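Local coordinates for Peptide/nickel transport system substrate-binding protein (Listeria monocytogenes serotype 1/2a, PDB 5KZT), which binds peptides outside the membrane as an OppA-type solute-binding protein, and probably hands them to a peptide transporter for uptake, at residues N43-G48 and M188-P193; N320-G325 and S433-L438; K453-I458 and E481-T486; L299-Q304 and E384-Q389. All coordinates share one frame; numbering follows the deposited sequence.

How the contacts relate
Contacts 1, 2 and 4 are buried, while contact 3 is only partly so and lies nearer the surface. Contact 1 stands apart, its centre about 28 Å from that of contact 2 and about 38 and 41 Å from those of contacts 3 and 4, across the chain's centre. It is a polar network between a helix end and a loop. Contacts 2 and 3 are almost wholly apolar and adjoin: a tyrosine hydroxyl of contact 3 bonds a backbone oxygen of contact 2, and Glu481 reaches Asn320. Contact 4 mixes one hydrogen bond with apolar packing. Its nearest atoms lie about 6 Å from contact 2, and the segments of the two alternate along the chain.

Contact 1: residues N43-G48 and M188-P193; sequences NQTNEG and MLFNGP
The amides of Asn191 and Asn46 are joined by one hydrogen bond where helix 36-45 ends against the loop 188-193. Asn191 OD1 takes two N-H groups, which reach it from opposite faces of its amide plane. One is the backbone N of Glu47, at 2.9 Å from Asn191 OD1. The other is Asn46 ND2, at 3.1 Å from the same oxygen. The other branch of this amide, Asn191 ND2, gives a bond of 3.0 Å to Glu47 O, so the side chain grips both polar backbone atoms of one residue. With CG between the backbone N and the carbonyl carbon (chi1 75°), the amide is directed to that backbone. Asn46 ND2 spends its second bond on Leu189 O, 3.0 Å away. This bond is nearly straight (177°) and meets a lone pair in the carbonyl plane. Asn46 OD1 accepts from Thr45 OG1 at 2.9 Å, so both ends of this amide are engaged too. Thr45 O, near the helix end, receives Gly192 N at 2.9 Å, from above the carbonyl plane, and Asn191 N more weakly. Beside this, Thr45 CB packs on Phe190 CD1 at 3.7 Å. Gly192 lies against the helix end, its CA 3.9 Å from Asn46 CA. Outside the pair, Glu47 bonds Tyr214 and Trp215 through its carboxylate, and Gln44 bonds Tyr519. The loop leads straight into strand 194-197, at the edge of a four-stranded mixed sheet. Both asparagine amides are buried with N and O in use, so the contact depends on the rotation of each.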
loop_
_atom_site.group_PDB
_atom_site.type_symbol
_atom_site.label_atom_id
_atom_site.label_comp_id
_atom_site.label_asym_id
_atom_site.label_seq_id
_atom_site.Cartn_x
_atom_site.Cartn_y
_atom_site.Cartn_z
ATOM N N ASN A 43 5.317 9.346 5.882
ATOM C CA ASN A 43 4.931 9.131 7.283
ATOM C C ASN A 43 5.966 9.587 8.325
ATOM O O ASN A 43 5.605 9.887 9.469
ATOM C CB ASN A 43 4.575 7.682 7.559
ATOM C CG ASN A 43 3.777 7.530 8.836
ATOM O OD1 ASN A 43 2.760 8.207 9.022
ATOM N ND2 ASN A 43 4.234 6.668 9.742
ATOM N N GLN A 44 7.235 9.642 7.940
ATOM C CA GLN A 44 8.290 10.114 8.844
ATOM C C GLN A 44 8.450 11.634 8.820
ATOM O O GLN A 44 8.888 12.237 9.811
ATOM C CB GLN A 44 9.638 9.497 8.485
ATOM C CG GLN A 44 9.611 8.027 8.097
ATOM C CD GLN A 44 8.842 7.139 9.061
ATOM O OE1 GLN A 44 8.889 7.321 10.277
ATOM N NE2 GLN A 44 8.159 6.147 8.522
ATOM N N THR A 45 8.151 12.221 7.661
ATOM C CA THR A 45 8.460 13.623 7.371
ATOM C C THR A 45 7.253 14.543 7.504
ATOM O O THR A 45 7.394 15.762 7.553
ATOM C CB THR A 45 9.067 13.759 5.963
ATOM O OG1 THR A 45 8.135 13.354 4.976
ATOM C CG2 THR A 45 10.275 12.877 5.810
ATOM N N ASN A 46 6.063 13.957 7.572
ATOM C CA ASN A 46 4.845 14.739 7.654
ATOM C C ASN A 46 3.864 14.059 8.575
ATOM O O ASN A 46 4.048 12.898 8.946
ATOM C CB ASN A 46 4.271 14.905 6.263
ATOM C CG ASN A 46 5.158 15.759 5.383
ATOM O OD1 ASN A 46 6.019 15.250 4.669
ATOM N ND2 ASN A 46 4.998 17.065 5.479
ATOM N N GLU A 47 2.825 14.791 8.954
ATOM C CA GLU A 47 1.918 14.312 9.965
ATOM C C GLU A 47 0.536 14.933 9.788
ATOM O O GLU A 47 0.414 16.105 9.458
ATOM C CB GLU A 47 2.494 14.638 11.350
ATOM C CG GLU A 47 1.700 14.106 12.546
ATOM C CD GLU A 47 2.333 14.512 13.858
ATOM O OE1 GLU A 47 3.208 13.760 14.363
ATOM O OE2 GLU A 47 1.986 15.593 14.372
ATOM N N GLY A 48 -0.499 14.117 10.004
ATOM C CA GLY A 48 -1.892 14.579 9.916
ATOM C C GLY A 48 -2.520 14.799 11.277
ATOM O O GLY A 48 -1.810 15.024 12.281
ATOM N N MET A 188 10.141 19.635 -1.032
ATOM C CA MET A 188 9.187 19.208 -0.031
ATOM C C MET A 188 9.303 20.098 1.204
ATOM O O MET A 188 10.379 20.641 1.486
ATOM C CB MET A 188 9.487 17.765 0.394
ATOM C CG MET A 188 9.476 16.738 -0.722
ATOM S SD MET A 188 10.109 15.130 -0.190
ATOM C CE MET A 188 8.766 14.691 0.918
ATOM N N LEU A 189 8.188 20.246 1.918
ATOM C CA LEU A 189 8.144 20.819 3.272
ATOM C C LEU A 189 7.683 19.780 4.291
ATOM O O LEU A 189 6.853 18.925 3.995
ATOM C CB LEU A 189 7.183 22.009 3.365
ATOM C CG LEU A 189 7.597 23.446 3.085
ATOM C CD1 LEU A 189 6.478 24.380 3.548
ATOM C CD2 LEU A 189 8.934 23.822 3.720
ATOM N N PHE A 190 8.192 19.902 5.510
ATOM C CA PHE A 190 8.053 18.870 6.529
ATOM C C PHE A 190 7.345 19.411 7.769
ATOM O O PHE A 190 7.583 20.546 8.192
ATOM C CB PHE A 190 9.446 18.323 6.888
ATOM C CG PHE A 190 10.301 18.061 5.684
ATOM C CD1 PHE A 190 9.917 17.098 4.739
ATOM C CD2 PHE A 190 11.452 18.817 5.439
ATOM C CE1 PHE A 190 10.700 16.868 3.596
ATOM C CE2 PHE A 190 12.228 18.599 4.302
ATOM C CZ PHE A 190 11.852 17.632 3.378
ATOM N N ASN A 191 6.436 18.607 8.319
ATOM C CA ASN A 191 5.812 18.919 9.603
ATOM C C ASN A 191 5.807 17.709 10.525
ATOM O O ASN A 191 5.089 17.695 11.511
ATOM C CB ASN A 191 4.384 19.482 9.420
ATOM C CG ASN A 191 3.358 18.417 9.058
ATOM O OD1 ASN A 191 3.638 17.516 8.269
ATOM N ND2 ASN A 191 2.157 18.527 9.618
ATOM N N GLY A 192 6.649 16.722 10.224
ATOM C CA GLY A 192 6.706 15.485 10.987
ATOM C C GLY A 192 8.001 15.387 11.777
ATOM O O GLY A 192 8.758 16.347 11.838
ATOM N N PRO A 193 8.248 14.229 12.412
ATOM C CA PRO A 193 9.468 14.047 13.225
ATOM C C PRO A 193 10.796 14.266 12.514
ATOM O O PRO A 193 11.780 14.649 13.168
ATOM C CB PRO A 193 9.353 12.599 13.721
ATOM C CG PRO A 193 7.893 12.295 13.676
ATOM C CD PRO A 193 7.288 13.130 12.595
#

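Contact 2: residues N320-G325 and S433-L438; sequences NLVPEG and STFLDL
Phe435 projects from the short helix 433-436 and sets one ring face against Pro323. The two side chains meet end on. Pro323 CD stands over the face, displaced from the ring centre, at 3.7 Å from the centroid of the Phe435 ring and 28° off its normal. This is a CH-pi contact. The nearest ring atom is Phe435 CZ, 3.3 Å from Pro323 CD. Pro323 CG also leans on this far end of the ring. The proline therefore covers the outer part of the ring, away from its CB. Val322 CA lies over the same face, and Val322 CG2 reaches back to Phe435 CB at 4.2 Å. Leu321 works at the root of the side chain and crosses it obliquely. Its CG is anti to the backbone N (chi1 173°), which carries the branch toward the helix: Leu321 CG is 3.8 Å from Phe435 CB. Leu321 CD1 then lies 4.1 Å from Phe435 CD1, while Leu321 CD2 passes on to Leu436 CD2 at 4.4 Å. In this family 5 solute-binding protein, of the periplasmic-binding-protein (PBP) class, this joins two parts of the chain over 100 residues apart: the loop between strand 316-317 and helix 336-340, and the helix 433-436. Trp425 meets the Phe435 ring edge-to-face, and Thr272 of strand 264-277 touches both Pro323 and Phe435. Two backbone atoms of the loop have partners outside the pair: Leu321 O bonds Thr272 OG1 and Val322 N bonds Glu481 OE1. Tyr336 of helix 336-340 packs against both Val322 and Leu436.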
loop_
_atom_site.group_PDB
_atom_site.type_symbol
_atom_site.label_atom_id
_atom_site.label_comp_id
_atom_site.label_asym_id
_atom_site.label_seq_id
_atom_site.Cartn_x
_atom_site.Cartn_y
_atom_site.Cartn_z
ATOM N N ASN A 320 -7.688 -16.070 -0.637
ATOM C CA ASN A 320 -8.555 -14.937 -0.402
ATOM C C ASN A 320 -7.766 -13.665 -0.711
ATOM O O ASN A 320 -6.540 -13.593 -0.498
ATOM C CB ASN A 320 -8.988 -14.850 1.051
ATOM C CG ASN A 320 -9.747 -16.072 1.518
ATOM O OD1 ASN A 320 -9.143 -17.076 1.880
ATOM N ND2 ASN A 320 -11.074 -15.989 1.506
ATOM N N LEU A 321 -8.473 -12.646 -1.167
ATOM C CA LEU A 321 -7.919 -11.307 -1.281
ATOM C C LEU A 321 -7.675 -10.695 0.092
ATOM O O LEU A 321 -6.615 -10.095 0.342
ATOM C CB LEU A 321 -8.869 -10.413 -2.076
ATOM C CG LEU A 321 -8.493 -8.948 -2.126
ATOM C CD1 LEU A 321 -7.093 -8.765 -2.690
ATOM C CD2 LEU A 321 -9.543 -8.179 -2.920
ATOM N N VAL A 322 -8.664 -10.830 0.972
ATOM C CA VAL A 322 -8.569 -10.328 2.336
ATOM C C VAL A 322 -7.673 -11.294 3.120
ATOM O O VAL A 322 -7.865 -12.494 3.047
ATOM C CB VAL A 322 -9.955 -10.181 2.993
ATOM C CG1 VAL A 322 -9.828 -9.820 4.474
ATOM C CG2 VAL A 322 -10.797 -9.151 2.235
ATOM N N PRO A 323 -6.644 -10.772 3.807
ATOM C CA PRO A 323 -5.720 -11.644 4.518
ATOM C C PRO A 323 -6.334 -12.248 5.786
ATOM O O PRO A 323 -7.198 -11.631 6.402
ATOM C CB PRO A 323 -4.540 -10.727 4.837
ATOM C CG PRO A 323 -5.133 -9.372 4.863
ATOM C CD PRO A 323 -6.175 -9.379 3.801
ATOM N N GLU A 324 -5.892 -13.456 6.137
ATOM C CA GLU A 324 -6.333 -14.108 7.378
ATOM C C GLU A 324 -5.792 -13.333 8.557
ATOM O O GLU A 324 -4.708 -12.787 8.485
ATOM C CB GLU A 324 -5.800 -15.519 7.488
ATOM C CG GLU A 324 -6.279 -16.481 6.427
ATOM C CD GLU A 324 -5.799 -17.873 6.732
ATOM O OE1 GLU A 324 -6.569 -18.645 7.357
ATOM O OE2 GLU A 324 -4.630 -18.168 6.399
ATOM N N GLY A 325 -6.554 -13.301 9.641
ATOM C CA GLY A 325 -6.107 -12.730 10.905
ATOM C C GLY A 325 -6.201 -11.215 10.997
ATOM O O GLY A 325 -5.651 -10.637 11.921
ATOM N N SER A 433 -13.121 -3.542 3.168
ATOM C CA SER A 433 -13.238 -2.582 2.071
ATOM C C SER A 433 -11.912 -2.021 1.582
ATOM O O SER A 433 -11.801 -1.683 0.403
ATOM C CB SER A 433 -14.192 -1.437 2.439
ATOM O OG SER A 433 -13.695 -0.661 3.522
ATOM N N THR A 434 -10.904 -1.920 2.449
ATOM C CA THR A 434 -9.591 -1.481 1.982
ATOM C C THR A 434 -9.081 -2.348 0.811
ATOM O O THR A 434 -8.467 -1.828 -0.121
ATOM C CB THR A 434 -8.542 -1.369 3.112
ATOM O OG1 THR A 434 -7.363 -0.715 2.599
ATOM C CG2 THR A 434 -8.181 -2.731 3.720
ATOM N N PHE A 435 -9.387 -3.646 0.834
ATOM C CA PHE A 435 -9.064 -4.558 -0.275
ATOM C C PHE A 435 -10.147 -4.594 -1.362
ATOM O O PHE A 435 -9.853 -4.494 -2.567
ATOM C CB PHE A 435 -8.854 -5.981 0.263
ATOM C CG PHE A 435 -7.621 -6.126 1.132
ATOM C CD1 PHE A 435 -6.400 -6.455 0.566
ATOM C CD2 PHE A 435 -7.689 -5.935 2.510
ATOM C CE1 PHE A 435 -5.267 -6.571 1.362
ATOM C CE2 PHE A 435 -6.560 -6.033 3.301
ATOM C CZ PHE A 435 -5.344 -6.351 2.716
ATOM N N LEU A 436 -11.390 -4.742 -0.944
ATOM C CA LEU A 436 -12.468 -5.001 -1.906
ATOM C C LEU A 436 -12.746 -3.806 -2.822
ATOM O O LEU A 436 -13.036 -3.991 -4.004
ATOM C CB LEU A 436 -13.738 -5.431 -1.176
ATOM C CG LEU A 436 -13.662 -6.709 -0.313
ATOM C CD1 LEU A 436 -14.862 -6.807 0.619
ATOM C CD2 LEU A 436 -13.564 -7.948 -1.172
ATOM N N ASP A 437 -12.625 -2.590 -2.286
ATOM C CA ASP A 437 -12.883 -1.387 -3.053
ATOM C C ASP A 437 -11.962 -1.174 -4.258
ATOM O O ASP A 437 -12.296 -0.411 -5.160
ATOM C CB ASP A 437 -12.778 -0.155 -2.163
ATOM C CG ASP A 437 -13.937 -0.010 -1.216
ATOM O OD1 ASP A 437 -14.931 -0.773 -1.286
ATOM O OD2 ASP A 437 -13.855 0.895 -0.378
ATOM N N LEU A 438 -10.817 -1.847 -4.285
ATOM C CA LEU A 438 -9.913 -1.728 -5.422
ATOM C C LEU A 438 -10.541 -2.088 -6.773
ATOM O O LEU A 438 -10.191 -1.504 -7.797
ATOM C CB LEU A 438 -8.702 -2.640 -5.207
ATOM C CG LEU A 438 -7.862 -2.403 -3.949
ATOM C CD1 LEU A 438 -6.735 -3.434 -3.855
ATOM C CD2 LEU A 438 -7.310 -0.994 -3.878
#

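Contact 3: residues K453-I458 and E481-T486; sequences KDYDKI and EKILLT
Tyr455 and Ile483 mark the closest backbone approach of the helical segments 453-458 and 481-486, which run roughly antiparallel, their axes 9.7 Å apart at closest approach, with 149° between their directions. Tyr455 and Ile483 also bury the larger shares. Tyr455 CG is anti to the backbone N (chi1 -172°), and the ring extends to Leu484. Leu484 CD1 sits over one face, displaced from the ring centre, in a CH-pi contact at 4.3 Å from the centroid of the Tyr455 ring. Leu484 CB approaches Tyr455 CE1 at 3.7 Å, and Leu484 CD2 lies 3.8 Å from Tyr455 OH. At the edge of the same ring, near its plane, lies Ile483 CB, and Ile483 CG2 packs 4.2 Å from Tyr455 CB. The pair is an antiparallel packing of helix 453-459 on helix 471-487, which has a wider pi-type turn at 483-486. Nearer the outside, the CD1 methyls of Ile458 and Ile483 meet end on, with Ile458 CD1 3.7 Å from Ile483 CD1. Asp454 adds only its CB, 4.4 Å from Ile483 CD1. Tyr455 OH bonds Leu436 O, which ties helix 453-459 to the segment 433-438. Ile458 also touches Ala480 and Glu476 of the longer helix, and Ala480 packs against Tyr455 as well.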
loop_
_atom_site.group_PDB
_atom_site.type_symbol
_atom_site.label_atom_id
_atom_site.label_comp_id
_atom_site.label_asym_id
_atom_site.label_seq_id
_atom_site.Cartn_x
_atom_site.Cartn_y
_atom_site.Cartn_z
ATOM N N LYS A 453 -21.164 -5.207 -12.276
ATOM C CA LYS A 453 -22.104 -4.288 -11.604
ATOM C C LYS A 453 -22.661 -4.799 -10.286
ATOM O O LYS A 453 -23.004 -3.997 -9.417
ATOM C CB LYS A 453 -23.259 -3.871 -12.523
ATOM C CG LYS A 453 -22.869 -3.074 -13.770
ATOM C CD LYS A 453 -21.819 -1.978 -13.567
ATOM C CE LYS A 453 -22.253 -0.859 -12.599
ATOM N NZ LYS A 453 -21.121 -0.022 -12.077
ATOM N N ASP A 454 -22.765 -6.115 -10.130
ATOM C CA ASP A 454 -23.216 -6.692 -8.857
ATOM C C ASP A 454 -22.169 -6.475 -7.761
ATOM O O ASP A 454 -22.506 -6.200 -6.601
ATOM C CB ASP A 454 -23.492 -8.197 -9.001
ATOM C CG ASP A 454 -24.619 -8.503 -9.972
ATOM O OD1 ASP A 454 -25.509 -7.646 -10.170
ATOM O OD2 ASP A 454 -24.602 -9.614 -10.547
ATOM N N TYR A 455 -20.900 -6.604 -8.138
ATOM C CA TYR A 455 -19.779 -6.317 -7.240
ATOM C C TYR A 455 -19.820 -4.847 -6.822
ATOM O O TYR A 455 -19.833 -4.573 -5.639
ATOM C CB TYR A 455 -18.451 -6.655 -7.907
ATOM C CG TYR A 455 -17.249 -6.575 -6.997
ATOM C CD1 TYR A 455 -16.941 -7.610 -6.130
ATOM C CD2 TYR A 455 -16.398 -5.467 -7.030
ATOM C CE1 TYR A 455 -15.817 -7.551 -5.309
ATOM C CE2 TYR A 455 -15.263 -5.405 -6.220
ATOM C CZ TYR A 455 -14.982 -6.451 -5.354
ATOM O OH TYR A 455 -13.880 -6.409 -4.513
ATOM N N ASP A 456 -19.922 -3.934 -7.796
ATOM C CA ASP A 456 -20.053 -2.478 -7.514
ATOM C C ASP A 456 -21.230 -2.161 -6.608
ATOM O O ASP A 456 -21.101 -1.350 -5.695
ATOM C CB ASP A 456 -20.235 -1.652 -8.795
ATOM C CG ASP A 456 -19.114 -1.830 -9.781
ATOM O OD1 ASP A 456 -17.991 -2.193 -9.377
ATOM O OD2 ASP A 456 -19.366 -1.627 -10.991
ATOM N N LYS A 457 -22.369 -2.793 -6.868
ATOM C CA LYS A 457 -23.579 -2.558 -6.084
ATOM C C LYS A 457 -23.390 -2.944 -4.613
ATOM O O LYS A 457 -23.810 -2.202 -3.705
ATOM C CB LYS A 457 -24.769 -3.305 -6.683
ATOM C CG LYS A 457 -26.075 -3.017 -5.956
ATOM C CD LYS A 457 -27.297 -3.108 -6.868
ATOM C CE LYS A 457 -28.204 -1.886 -6.732
ATOM N NZ LYS A 457 -28.691 -1.664 -5.341
ATOM N N ILE A 458 -22.734 -4.078 -4.382
ATOM C CA ILE A 458 -22.376 -4.476 -3.018
ATOM C C ILE A 458 -21.514 -3.423 -2.324
ATOM O O ILE A 458 -21.808 -3.028 -1.199
ATOM C CB ILE A 458 -21.687 -5.865 -2.973
ATOM C CG1 ILE A 458 -22.758 -6.953 -3.116
ATOM C CG2 ILE A 458 -20.911 -6.043 -1.670
ATOM C CD1 ILE A 458 -22.238 -8.372 -3.172
ATOM N N GLU A 481 -16.475 -11.159 -2.132
ATOM C CA GLU A 481 -15.245 -11.858 -2.480
ATOM C C GLU A 481 -15.515 -13.063 -3.384
ATOM O O GLU A 481 -14.714 -13.381 -4.276
ATOM C CB GLU A 481 -14.442 -12.264 -1.233
ATOM C CG GLU A 481 -13.007 -12.659 -1.587
ATOM C CD GLU A 481 -12.127 -12.933 -0.379
ATOM O OE1 GLU A 481 -11.022 -12.378 -0.321
ATOM O OE2 GLU A 481 -12.529 -13.711 0.504
ATOM N N LYS A 482 -16.634 -13.743 -3.154
ATOM C CA LYS A 482 -17.025 -14.855 -4.034
ATOM C C LYS A 482 -17.242 -14.423 -5.482
ATOM O O LYS A 482 -16.851 -15.130 -6.416
ATOM C CB LYS A 482 -18.282 -15.534 -3.526
ATOM C CG LYS A 482 -18.497 -16.889 -4.176
ATOM C CD LYS A 482 -19.873 -17.454 -3.866
ATOM C CE LYS A 482 -20.112 -18.729 -4.640
ATOM N NZ LYS A 482 -20.564 -18.499 -6.040
ATOM N N ILE A 483 -17.856 -13.261 -5.652
ATOM C CA ILE A 483 -18.087 -12.692 -6.980
ATOM C C ILE A 483 -16.739 -12.405 -7.662
ATOM O O ILE A 483 -16.502 -12.789 -8.803
ATOM C CB ILE A 483 -18.923 -11.388 -6.901
ATOM C CG1 ILE A 483 -20.311 -11.672 -6.326
ATOM C CG2 ILE A 483 -19.065 -10.766 -8.294
ATOM C CD1 ILE A 483 -21.115 -10.440 -6.022
ATOM N N LEU A 484 -15.861 -11.733 -6.940
ATOM C CA LEU A 484 -14.559 -11.310 -7.481
ATOM C C LEU A 484 -13.693 -12.504 -7.903
ATOM O O LEU A 484 -13.100 -12.499 -8.981
ATOM C CB LEU A 484 -13.810 -10.477 -6.440
ATOM C CG LEU A 484 -12.508 -9.812 -6.856
ATOM C CD1 LEU A 484 -12.792 -8.665 -7.801
ATOM C CD2 LEU A 484 -11.715 -9.314 -5.651
ATOM N N LEU A 485 -13.644 -13.514 -7.038
ATOM C CA LEU A 485 -12.704 -14.610 -7.181
ATOM C C LEU A 485 -13.335 -15.831 -7.847
ATOM O O LEU A 485 -13.031 -16.113 -8.993
ATOM C CB LEU A 485 -12.084 -14.959 -5.810
ATOM C CG LEU A 485 -11.350 -13.793 -5.139
ATOM C CD1 LEU A 485 -10.767 -14.215 -3.795
ATOM C CD2 LEU A 485 -10.260 -13.195 -6.034
ATOM N N THR A 486 -14.225 -16.523 -7.144
ATOM C CA THR A 486 -14.816 -17.748 -7.662
ATOM C C THR A 486 -15.601 -17.517 -8.958
ATOM O O THR A 486 -15.400 -18.242 -9.930
ATOM C CB THR A 486 -15.693 -18.425 -6.597
ATOM O OG1 THR A 486 -14.864 -18.828 -5.500
ATOM C CG2 THR A 486 -16.427 -19.660 -7.163
#

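Contact 4: residues L299-Q304 and E384-Q389; sequences LAIDKQ and EFIQDQ
Gln389 of helix 377-393 turns its side-chain oxygen onto the backbone of Asp302. Gln389 OE1 accepts from Asp302 N at 2.9 Å, with an N-H...O angle of 166°. The N-H comes from above the amide's carbonyl plane. The glutamine chain begins with CG anti to the carbonyl carbon and bends at chi2 (-82°), which brings OE1 back beside the loop. The same oxygen lies 3.3 Å from Asp302 CB. Asp302 is the N-cap of helix 303-311: with CG anti to the backbone N (chi1 -170°), its OD1 caps Ser305 N. The Gln389 bond joins helix 377-393 to the turn between helix 291-299 and helix 303-311. Ile301, next to the cap, sends CD1 to Ile386 CG2 at 4.0 Å. Both side chains also touch Leu494 of strand 491-503. Phe385 presents its ring edge to Asp302 O, with CE1 4.0 Å from that oxygen. The Phe385 side chain also packs on Ser305, Thr309 and Val310 of helix 303-311. Ala300 O lies 3.8 Å from Gln389 CB and accepts a hydrogen bond from Asn393 ND2, one turn past Gln389 on helix 377-393.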
loop_
_atom_site.group_PDB
_atom_site.type_symbol
_atom_site.label_atom_id
_atom_site.label_comp_id
_atom_site.label_asym_id
_atom_site.label_seq_id
_atom_site.Cartn_x
_atom_site.Cartn_y
_atom_site.Cartn_z
ATOM N N LEU A 299 -5.429 -21.213 -11.712
ATOM C CA LEU A 299 -5.450 -22.513 -11.067
ATOM C C LEU A 299 -4.213 -23.351 -11.348
ATOM O O LEU A 299 -4.076 -24.433 -10.774
ATOM C CB LEU A 299 -6.710 -23.273 -11.460
ATOM C CG LEU A 299 -8.052 -22.626 -11.131
ATOM C CD1 LEU A 299 -9.155 -23.574 -11.568
ATOM C CD2 LEU A 299 -8.201 -22.290 -9.662
ATOM N N ALA A 300 -3.298 -22.859 -12.183
ATOM C CA ALA A 300 -2.144 -23.644 -12.612
ATOM C C ALA A 300 -0.876 -23.333 -11.813
ATOM O O ALA A 300 0.193 -23.823 -12.180
ATOM C CB ALA A 300 -1.894 -23.438 -14.100
ATOM N N ILE A 301 -0.982 -22.554 -10.733
ATOM C CA ILE A 301 0.188 -22.161 -9.939
ATOM C C ILE A 301 0.156 -22.844 -8.570
ATOM O O ILE A 301 -0.724 -22.592 -7.743
ATOM C CB ILE A 301 0.312 -20.635 -9.804
ATOM C CG1 ILE A 301 0.453 -20.001 -11.197
ATOM C CG2 ILE A 301 1.523 -20.251 -8.951
ATOM C CD1 ILE A 301 0.262 -18.493 -11.250
ATOM N N ASP A 302 1.133 -23.715 -8.338
ATOM C CA ASP A 302 1.284 -24.383 -7.052
ATOM C C ASP A 302 1.683 -23.352 -6.000
ATOM O O ASP A 302 2.874 -23.071 -5.806
ATOM C CB ASP A 302 2.323 -25.511 -7.144
ATOM C CG ASP A 302 2.348 -26.391 -5.901
ATOM O OD1 ASP A 302 1.806 -25.990 -4.847
ATOM O OD2 ASP A 302 2.900 -27.499 -5.977
ATOM N N LYS A 303 0.686 -22.806 -5.309
ATOM C CA LYS A 303 0.918 -21.699 -4.352
ATOM C C LYS A 303 1.779 -22.158 -3.169
ATOM O O LYS A 303 2.619 -21.402 -2.674
ATOM C CB LYS A 303 -0.384 -21.122 -3.802
ATOM C CG LYS A 303 -1.443 -20.793 -4.841
ATOM C CD LYS A 303 -2.602 -20.038 -4.235
ATOM C CE LYS A 303 -3.763 -19.974 -5.212
ATOM N NZ LYS A 303 -4.862 -19.107 -4.721
ATOM N N GLN A 304 1.562 -23.390 -2.717
ATOM C CA GLN A 304 2.313 -23.918 -1.579
ATOM C C GLN A 304 3.788 -24.001 -1.921
ATOM O O GLN A 304 4.636 -23.531 -1.154
ATOM C CB GLN A 304 1.774 -25.288 -1.144
ATOM C CG GLN A 304 2.368 -25.824 0.160
ATOM C CD GLN A 304 1.984 -24.946 1.327
ATOM O OE1 GLN A 304 0.795 -24.786 1.609
ATOM N NE2 GLN A 304 2.979 -24.345 1.999
ATOM N N GLU A 384 10.466 -16.457 -12.703
ATOM C CA GLU A 384 10.955 -17.714 -13.312
ATOM C C GLU A 384 10.163 -18.937 -12.802
ATOM O O GLU A 384 9.847 -19.843 -13.579
ATOM C CB GLU A 384 12.482 -17.878 -13.114
ATOM C CG GLU A 384 13.318 -17.121 -14.167
ATOM C CD GLU A 384 14.785 -16.861 -13.793
ATOM O OE1 GLU A 384 15.608 -16.656 -14.713
ATOM O OE2 GLU A 384 15.139 -16.826 -12.592
ATOM N N PHE A 385 9.803 -18.939 -11.520
ATOM C CA PHE A 385 8.948 -19.992 -10.945
ATOM C C PHE A 385 7.552 -20.020 -11.577
ATOM O O PHE A 385 7.063 -21.077 -11.957
ATOM C CB PHE A 385 8.835 -19.826 -9.422
ATOM C CG PHE A 385 8.090 -20.939 -8.729
ATOM C CD1 PHE A 385 6.696 -20.915 -8.635
ATOM C CD2 PHE A 385 8.781 -21.990 -8.124
ATOM C CE1 PHE A 385 6.008 -21.927 -7.985
ATOM C CE2 PHE A 385 8.095 -22.999 -7.465
ATOM C CZ PHE A 385 6.706 -22.973 -7.408
ATOM N N ILE A 386 6.920 -18.852 -11.677
ATOM C CA ILE A 386 5.590 -18.749 -12.268
ATOM C C ILE A 386 5.621 -19.115 -13.756
ATOM O O ILE A 386 4.765 -19.866 -14.225
ATOM C CB ILE A 386 4.976 -17.347 -12.025
ATOM C CG1 ILE A 386 4.639 -17.204 -10.543
ATOM C CG2 ILE A 386 3.702 -17.136 -12.828
ATOM C CD1 ILE A 386 4.487 -15.789 -10.097
ATOM N N GLN A 387 6.610 -18.605 -14.484
ATOM C CA GLN A 387 6.814 -18.999 -15.886
ATOM C C GLN A 387 6.881 -20.537 -16.009
ATOM O O GLN A 387 6.175 -21.138 -16.839
ATOM C CB GLN A 387 8.084 -18.357 -16.436
ATOM C CG GLN A 387 8.528 -18.821 -17.829
ATOM C CD GLN A 387 9.841 -18.182 -18.249
ATOM O OE1 GLN A 387 10.900 -18.446 -17.669
ATOM N NE2 GLN A 387 9.786 -17.369 -19.277
ATOM N N ASP A 388 7.729 -21.148 -15.181
ATOM C CA ASP A 388 7.872 -22.617 -15.114
ATOM C C ASP A 388 6.514 -23.309 -14.896
ATOM O O ASP A 388 6.167 -24.235 -15.636
ATOM C CB ASP A 388 8.981 -23.010 -14.086
ATOM C CG ASP A 388 8.564 -24.099 -13.055
ATOM O OD1 ASP A 388 8.447 -25.287 -13.451
ATOM O OD2 ASP A 388 8.436 -23.753 -11.822
ATOM N N GLN A 389 5.732 -22.818 -13.931
ATOM C CA GLN A 389 4.459 -23.437 -13.561
ATOM C C GLN A 389 3.446 -23.381 -14.700
ATOM O O GLN A 389 2.873 -24.406 -15.106
ATOM C CB GLN A 389 3.881 -22.755 -12.324
ATOM C CG GLN A 389 4.679 -23.016 -11.055
ATOM C CD GLN A 389 4.349 -24.341 -10.407
ATOM O OE1 GLN A 389 3.182 -24.666 -10.192
ATOM N NE2 GLN A 389 5.374 -25.118 -10.084
#